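Local coordinates for conserved protein (Methanosarcina mazei, PDB 4DPO) that is of unknown function but, as a member of the antibiotic biosynthesis monooxygenase family, may act as a small dimeric oxygenase, at residues A[26-32]-A[74-80]; A[42-46]-A[101-106]. One frame throughout, in Å; residues are numbered along the deposited sequence.

Overall arrangement
Contact 1 (26-32 with 74-80) joins the two inner strands of the antiparallel four-stranded sheet of a ferredoxin-like fold, its centre about 5 Å from the centre of the chain. Contact 2 (42-46 with 101-106) packs helix 39-54 against the end of helix 93-104, its centre about 12 Å from that of the chain, and is only partly buried. They share no element, but strand 26-33 is followed in the chain by helix 39-54, and the contact centres lie about 15 Å apart. L74 of the sheet packs on F42 and M43 of the helix, with L74 CB 4.1 Å from F42 CE1. Paired backbone bonds, with charged groups facing the second subunit, dominate contact 1, whereas the side-chain contacts of contact 2 are apolar.

Contact 1: A[26-32]-A[74-80]; sequences IRVVAKN and LTMLEEW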
loop_
_atom_site.group_PDB
_atom_site.type_symbol
_atom_site.label_atom_id
_atom_site.label_comp_id
_atom_site.label_asym_id
_atom_site.label_seq_id
_atom_site.Cartn_x
_atom_site.Cartn_y
_atom_site.Cartn_z
ATOM N N ILE A 26 -0.475 -1.121 -11.460
ATOM C CA ILE A 26 -1.560 -0.951 -10.535
ATOM C C ILE A 26 -1.162 -1.487 -9.140
ATOM O O ILE A 26 -0.506 -2.529 -9.043
ATOM C CB ILE A 26 -2.757 -1.732 -11.078
ATOM C CG1 ILE A 26 -3.911 -0.804 -11.405
ATOM C CG2 ILE A 26 -3.232 -2.692 -10.067
ATOM C CD1 ILE A 26 -3.541 0.305 -12.361
ATOM N N ARG A 27 -1.533 -0.803 -8.056
ATOM C CA ARG A 27 -1.250 -1.339 -6.710
ATOM C C ARG A 27 -2.491 -1.440 -5.899
ATOM O O ARG A 27 -3.219 -0.466 -5.808
ATOM C CB ARG A 27 -0.321 -0.433 -5.957
ATOM C CG ARG A 27 0.998 -0.325 -6.548
ATOM C CD ARG A 27 1.946 -0.370 -5.457
ATOM N NE ARG A 27 3.281 -0.064 -5.924
ATOM C CZ ARG A 27 4.298 0.271 -5.121
ATOM N NH1 ARG A 27 4.111 0.298 -3.789
ATOM N NH2 ARG A 27 5.518 0.556 -5.643
ATOM N N VAL A 28 -2.746 -2.578 -5.293
ATOM C CA VAL A 28 -3.926 -2.615 -4.486
ATOM C C VAL A 28 -3.564 -2.712 -3.031
ATOM O O VAL A 28 -2.602 -3.386 -2.672
ATOM C CB VAL A 28 -4.928 -3.761 -4.869
ATOM C CG1 VAL A 28 -4.566 -4.403 -6.221
ATOM C CG2 VAL A 28 -5.072 -4.805 -3.733
ATOM N N VAL A 29 -4.341 -2.029 -2.198
ATOM C CA VAL A 29 -4.189 -2.136 -0.781
ATOM C C VAL A 29 -5.476 -2.758 -0.355
ATOM O O VAL A 29 -6.545 -2.186 -0.564
ATOM C CB VAL A 29 -4.050 -0.774 -0.129
ATOM C CG1 VAL A 29 -3.963 -0.931 1.351
ATOM C CG2 VAL A 29 -2.865 -0.113 -0.643
ATOM N N ALA A 30 -5.387 -3.937 0.227
ATOM C CA ALA A 30 -6.586 -4.607 0.682
ATOM C C ALA A 30 -6.569 -4.879 2.184
ATOM O O ALA A 30 -6.089 -5.908 2.615
ATOM C CB ALA A 30 -6.842 -5.910 -0.131
ATOM N N LYS A 31 -7.119 -3.959 2.971
ATOM C CA LYS A 31 -6.979 -4.076 4.418
ATOM C C LYS A 31 -8.059 -4.922 5.127
ATOM O O LYS A 31 -9.255 -4.653 5.031
ATOM C CB LYS A 31 -6.884 -2.682 5.004
ATOM C CG LYS A 31 -6.975 -2.587 6.497
ATOM C CD LYS A 31 -6.473 -1.226 6.814
ATOM C CE LYS A 31 -7.166 -0.615 7.991
ATOM N NZ LYS A 31 -6.969 0.862 7.806
ATOM N N ASN A 32 -7.644 -5.956 5.818
ATOM C CA ASN A 32 -8.606 -6.793 6.484
ATOM C C ASN A 32 -8.581 -6.632 8.000
ATOM O O ASN A 32 -7.493 -6.438 8.615
ATOM C CB ASN A 32 -8.277 -8.229 6.181
ATOM C CG ASN A 32 -8.415 -8.538 4.743
ATOM O OD1 ASN A 32 -7.426 -8.678 3.993
ATOM N ND2 ASN A 32 -9.654 -8.646 4.324
ATOM N N LEU A 74 -4.729 -7.170 9.062
ATOM C CA LEU A 74 -3.886 -7.852 8.080
ATOM C C LEU A 74 -4.123 -7.415 6.578
ATOM O O LEU A 74 -5.140 -7.796 5.939
ATOM C CB LEU A 74 -4.084 -9.348 8.203
ATOM C CG LEU A 74 -3.244 -10.273 9.109
ATOM C CD1 LEU A 74 -1.913 -9.719 9.489
ATOM C CD2 LEU A 74 -4.014 -10.742 10.340
ATOM N N THR A 75 -3.184 -6.657 5.999
ATOM C CA THR A 75 -3.447 -6.026 4.719
ATOM C C THR A 75 -2.845 -6.823 3.570
ATOM O O THR A 75 -1.846 -7.491 3.750
ATOM C CB THR A 75 -2.998 -4.587 4.791
ATOM O OG1 THR A 75 -3.742 -3.928 5.846
ATOM C CG2 THR A 75 -3.216 -3.849 3.467
HETATM N N MSE A 76 -3.503 -6.851 2.418
HETATM C CA MSE A 76 -2.926 -7.420 1.210
HETATM C C MSE A 76 -2.283 -6.317 0.352
HETATM O O MSE A 76 -2.903 -5.284 0.080
HETATM C CB MSE A 76 -3.992 -8.097 0.383
HETATM C CG MSE A 76 -3.827 -9.570 0.233
HETATM SE SE MSE A 76 -4.828 -10.333 1.761
HETATM C CE MSE A 76 -4.685 -8.981 3.148
ATOM N N LEU A 77 -1.038 -6.513 -0.060
ATOM C CA LEU A 77 -0.353 -5.451 -0.792
ATOM C C LEU A 77 0.109 -6.054 -2.069
ATOM O O LEU A 77 0.800 -7.059 -2.041
ATOM C CB LEU A 77 0.797 -4.820 0.001
ATOM C CG LEU A 77 0.411 -4.082 1.294
ATOM C CD1 LEU A 77 1.659 -3.397 1.788
ATOM C CD2 LEU A 77 -0.718 -3.049 1.129
ATOM N N GLU A 78 -0.303 -5.465 -3.184
ATOM C CA GLU A 78 -0.099 -6.096 -4.462
ATOM C C GLU A 78 0.347 -5.082 -5.483
ATOM O O GLU A 78 0.118 -3.870 -5.304
ATOM C CB GLU A 78 -1.395 -6.730 -4.956
ATOM C CG GLU A 78 -2.301 -7.190 -3.839
ATOM C CD GLU A 78 -3.646 -7.672 -4.341
ATOM O OE1 GLU A 78 -3.913 -7.567 -5.546
ATOM O OE2 GLU A 78 -4.453 -8.171 -3.540
ATOM N N GLU A 79 0.981 -5.586 -6.545
ATOM C CA GLU A 79 1.254 -4.778 -7.688
ATOM C C GLU A 79 1.133 -5.602 -8.928
ATOM O O GLU A 79 1.667 -6.687 -9.016
ATOM C CB GLU A 79 2.642 -4.151 -7.568
ATOM C CG GLU A 79 2.846 -2.973 -8.538
ATOM C CD GLU A 79 4.295 -2.502 -8.584
ATOM O OE1 GLU A 79 5.018 -2.737 -7.567
ATOM O OE2 GLU A 79 4.705 -1.908 -9.623
ATOM N N TRP A 80 0.442 -5.034 -9.879
ATOM C CA TRP A 80 -0.017 -5.681 -11.062
ATOM C C TRP A 80 0.495 -4.869 -12.220
ATOM O O TRP A 80 0.529 -3.638 -12.112
ATOM C CB TRP A 80 -1.549 -5.660 -11.066
ATOM C CG TRP A 80 -2.073 -6.617 -10.056
ATOM C CD1 TRP A 80 -2.537 -6.327 -8.817
ATOM C CD2 TRP A 80 -2.099 -8.052 -10.166
ATOM N NE1 TRP A 80 -2.880 -7.484 -8.158
ATOM C CE2 TRP A 80 -2.623 -8.553 -8.975
ATOM C CE3 TRP A 80 -1.758 -8.956 -11.183
ATOM C CZ2 TRP A 80 -2.798 -9.911 -8.760
ATOM C CZ3 TRP A 80 -1.942 -10.300 -10.967
ATOM C CH2 TRP A 80 -2.439 -10.764 -9.779
#
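R27 carries CG anti to its carbonyl carbon (chi1 -64°) and E79 carries CG anti to the backbone N (chi1 -164°); these torsions lead both chains over one face of the sheet, where they cross obliquely. E79 OE1 stands obliquely to the guanidinium, 3.6 Å from R27 NE, a salt bridge of charges alone, as no N-H points at the oxygen. The directed partner of R27 is D61 of the second subunit. On that same face T75 binds Y115 of the second subunit through OG1, which also lies across the start of the K31 side chain, at K31 CB. V29 and L77 lie side by side there, CG1 of V29 3.9 Å from CD2 of L77.

The opposite face holds W80, whose NE1 gives a nearly straight bond (2.8 Å, 178°) to E78 OE1 on the anti side of the carboxylate, in the indole plane. V28 CG1 sits at the edge of that indole, 3.8 Å from W80 CD1, and L86 of helix 83-90 covers the group. Between the backbones A30 N reaches M76 O at 2.8 Å, and seven other amide bonds follow, the V28/E78 pair long and bent.

Chemically, amides join the strands, the R27 and T75 face meets the second subunit through a salt bridge and a hydrogen bond, and the buried E78 carboxylate has an indole donor that may steady its charge.

Contact 2: A[42-46]-A[101-106]; sequences FMNLC and LLSECL
L102 presses its CD1 methyl between F42 and L45, touching F42 CD2 at 3.6 Å and L45 CB at 3.4 Å, and meeting the phenyl ring obliquely. C105 CB comes to the edge of the same ring, near its plane, 3.9 Å from F42 CD2. L106 CD1 approaches F42 CE2 obliquely at 3.9 Å. The other flank belongs to L45 and L101, whose side chains cross at about a right angle, with L45 CD1 3.8 Å from L101 CB.

The phenyl reaches this cluster with CG of F42 anti to the backbone N (chi1 -177°), a torsion that extends the ring to L102 while it also rests on L74 and N32 of the sheet. Beyond the side chains, C46 N bonds F42 O (3.0 Å) within helix 39-54. C46 SG lies at the fringe, 4.3 Å from L102 CD1. On the partner side C105 N bonds L102 O, also at 3.0 Å, and a backbone bond between C105 and K35 also holds this part of the chain.

The side-chain contacts are apolar and no hydrogen bond links the two segments; cohesion therefore rests largely on dispersion and partial burial of apolar surface, joining the helices over the N32/L74 end of the two inner strands.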
loop_
_atom_site.group_PDB
_atom_site.type_symbol
_atom_site.label_atom_id
_atom_site.label_comp_id
_atom_site.label_asym_id
_atom_site.label_seq_id
_atom_site.Cartn_x
_atom_site.Cartn_y
_atom_site.Cartn_z
ATOM N N PHE A 42 -7.094 -17.882 8.468
ATOM C CA PHE A 42 -6.925 -16.840 7.510
ATOM C C PHE A 42 -5.572 -16.986 6.865
ATOM O O PHE A 42 -5.489 -17.116 5.639
ATOM C CB PHE A 42 -6.991 -15.516 8.215
ATOM C CG PHE A 42 -6.905 -14.354 7.299
ATOM C CD1 PHE A 42 -5.706 -13.668 7.131
ATOM C CD2 PHE A 42 -8.016 -13.929 6.590
ATOM C CE1 PHE A 42 -5.621 -12.558 6.269
ATOM C CE2 PHE A 42 -7.938 -12.819 5.728
ATOM C CZ PHE A 42 -6.747 -12.128 5.577
HETATM N N MSE A 43 -4.514 -16.975 7.679
HETATM C CA MSE A 43 -3.143 -17.221 7.173
HETATM C C MSE A 43 -3.013 -18.443 6.306
HETATM O O MSE A 43 -2.380 -18.349 5.268
HETATM C CB MSE A 43 -2.097 -17.318 8.278
HETATM C CG MSE A 43 -1.994 -16.073 9.168
HETATM SE SE MSE A 43 -1.513 -14.486 8.131
HETATM C CE MSE A 43 -1.002 -13.408 9.694
ATOM N N ASN A 44 -3.597 -19.586 6.689
ATOM C CA ASN A 44 -3.463 -20.765 5.838
ATOM C C ASN A 44 -4.120 -20.557 4.504
ATOM O O ASN A 44 -3.683 -21.119 3.499
ATOM C CB ASN A 44 -3.999 -22.038 6.509
ATOM C CG ASN A 44 -3.370 -22.274 7.881
ATOM O OD1 ASN A 44 -2.145 -22.130 8.047
ATOM N ND2 ASN A 44 -4.209 -22.586 8.883
ATOM N N LEU A 45 -5.165 -19.736 4.476
ATOM C CA LEU A 45 -5.833 -19.441 3.190
ATOM C C LEU A 45 -5.037 -18.491 2.281
ATOM O O LEU A 45 -4.926 -18.762 1.081
ATOM C CB LEU A 45 -7.273 -18.953 3.397
ATOM C CG LEU A 45 -8.233 -20.033 3.916
ATOM C CD1 LEU A 45 -9.455 -19.381 4.543
ATOM C CD2 LEU A 45 -8.547 -21.053 2.810
ATOM N N CYS A 46 -4.451 -17.424 2.850
ATOM C CA CYS A 46 -3.456 -16.626 2.119
ATOM C C CYS A 46 -2.279 -17.420 1.553
ATOM O O CYS A 46 -1.857 -17.141 0.440
ATOM C CB CYS A 46 -2.885 -15.511 2.963
ATOM S SG CYS A 46 -4.081 -14.420 3.715
ATOM N N LEU A 101 -13.839 -17.938 1.303
ATOM C CA LEU A 101 -13.410 -18.572 2.543
ATOM C C LEU A 101 -12.748 -17.557 3.454
ATOM O O LEU A 101 -13.025 -17.450 4.684
ATOM C CB LEU A 101 -12.424 -19.685 2.205
ATOM C CG LEU A 101 -12.960 -20.774 1.251
ATOM C CD1 LEU A 101 -11.886 -21.842 0.917
ATOM C CD2 LEU A 101 -14.191 -21.432 1.873
ATOM N N LEU A 102 -11.843 -16.809 2.826
ATOM C CA LEU A 102 -11.129 -15.719 3.449
ATOM C C LEU A 102 -12.126 -14.804 4.111
ATOM O O LEU A 102 -11.947 -14.443 5.254
ATOM C CB LEU A 102 -10.425 -14.977 2.359
ATOM C CG LEU A 102 -8.977 -14.612 2.576
ATOM C CD1 LEU A 102 -8.212 -15.646 3.389
ATOM C CD2 LEU A 102 -8.362 -14.456 1.192
ATOM N N SER A 103 -13.205 -14.463 3.401
ATOM C CA SER A 103 -14.241 -13.604 3.981
ATOM C C SER A 103 -14.988 -14.090 5.233
ATOM O O SER A 103 -15.392 -13.282 6.053
ATOM C CB SER A 103 -15.217 -13.194 2.919
ATOM O OG SER A 103 -14.545 -12.241 2.122
ATOM N N GLU A 104 -15.171 -15.399 5.380
ATOM C CA GLU A 104 -15.713 -15.921 6.642
ATOM C C GLU A 104 -14.836 -15.549 7.877
ATOM O O GLU A 104 -15.318 -15.595 9.009
ATOM C CB GLU A 104 -16.018 -17.433 6.560
ATOM N N CYS A 105 -13.588 -15.128 7.668
ATOM C CA CYS A 105 -12.686 -14.895 8.795
ATOM C C CYS A 105 -12.763 -13.479 9.372
ATOM O O CYS A 105 -12.153 -13.186 10.399
ATOM C CB CYS A 105 -11.239 -15.264 8.426
ATOM S SG CYS A 105 -11.053 -16.915 7.623
ATOM N N LEU A 106 -13.538 -12.618 8.747
ATOM C CA LEU A 106 -13.418 -11.199 9.003
ATOM C C LEU A 106 -14.449 -10.635 9.969
ATOM O O LEU A 106 -15.610 -11.075 9.979
ATOM C CB LEU A 106 -13.547 -10.458 7.690
ATOM C CG LEU A 106 -12.350 -10.352 6.754
ATOM C CD1 LEU A 106 -11.538 -11.608 6.602
ATOM C CD2 LEU A 106 -12.892 -9.869 5.415
#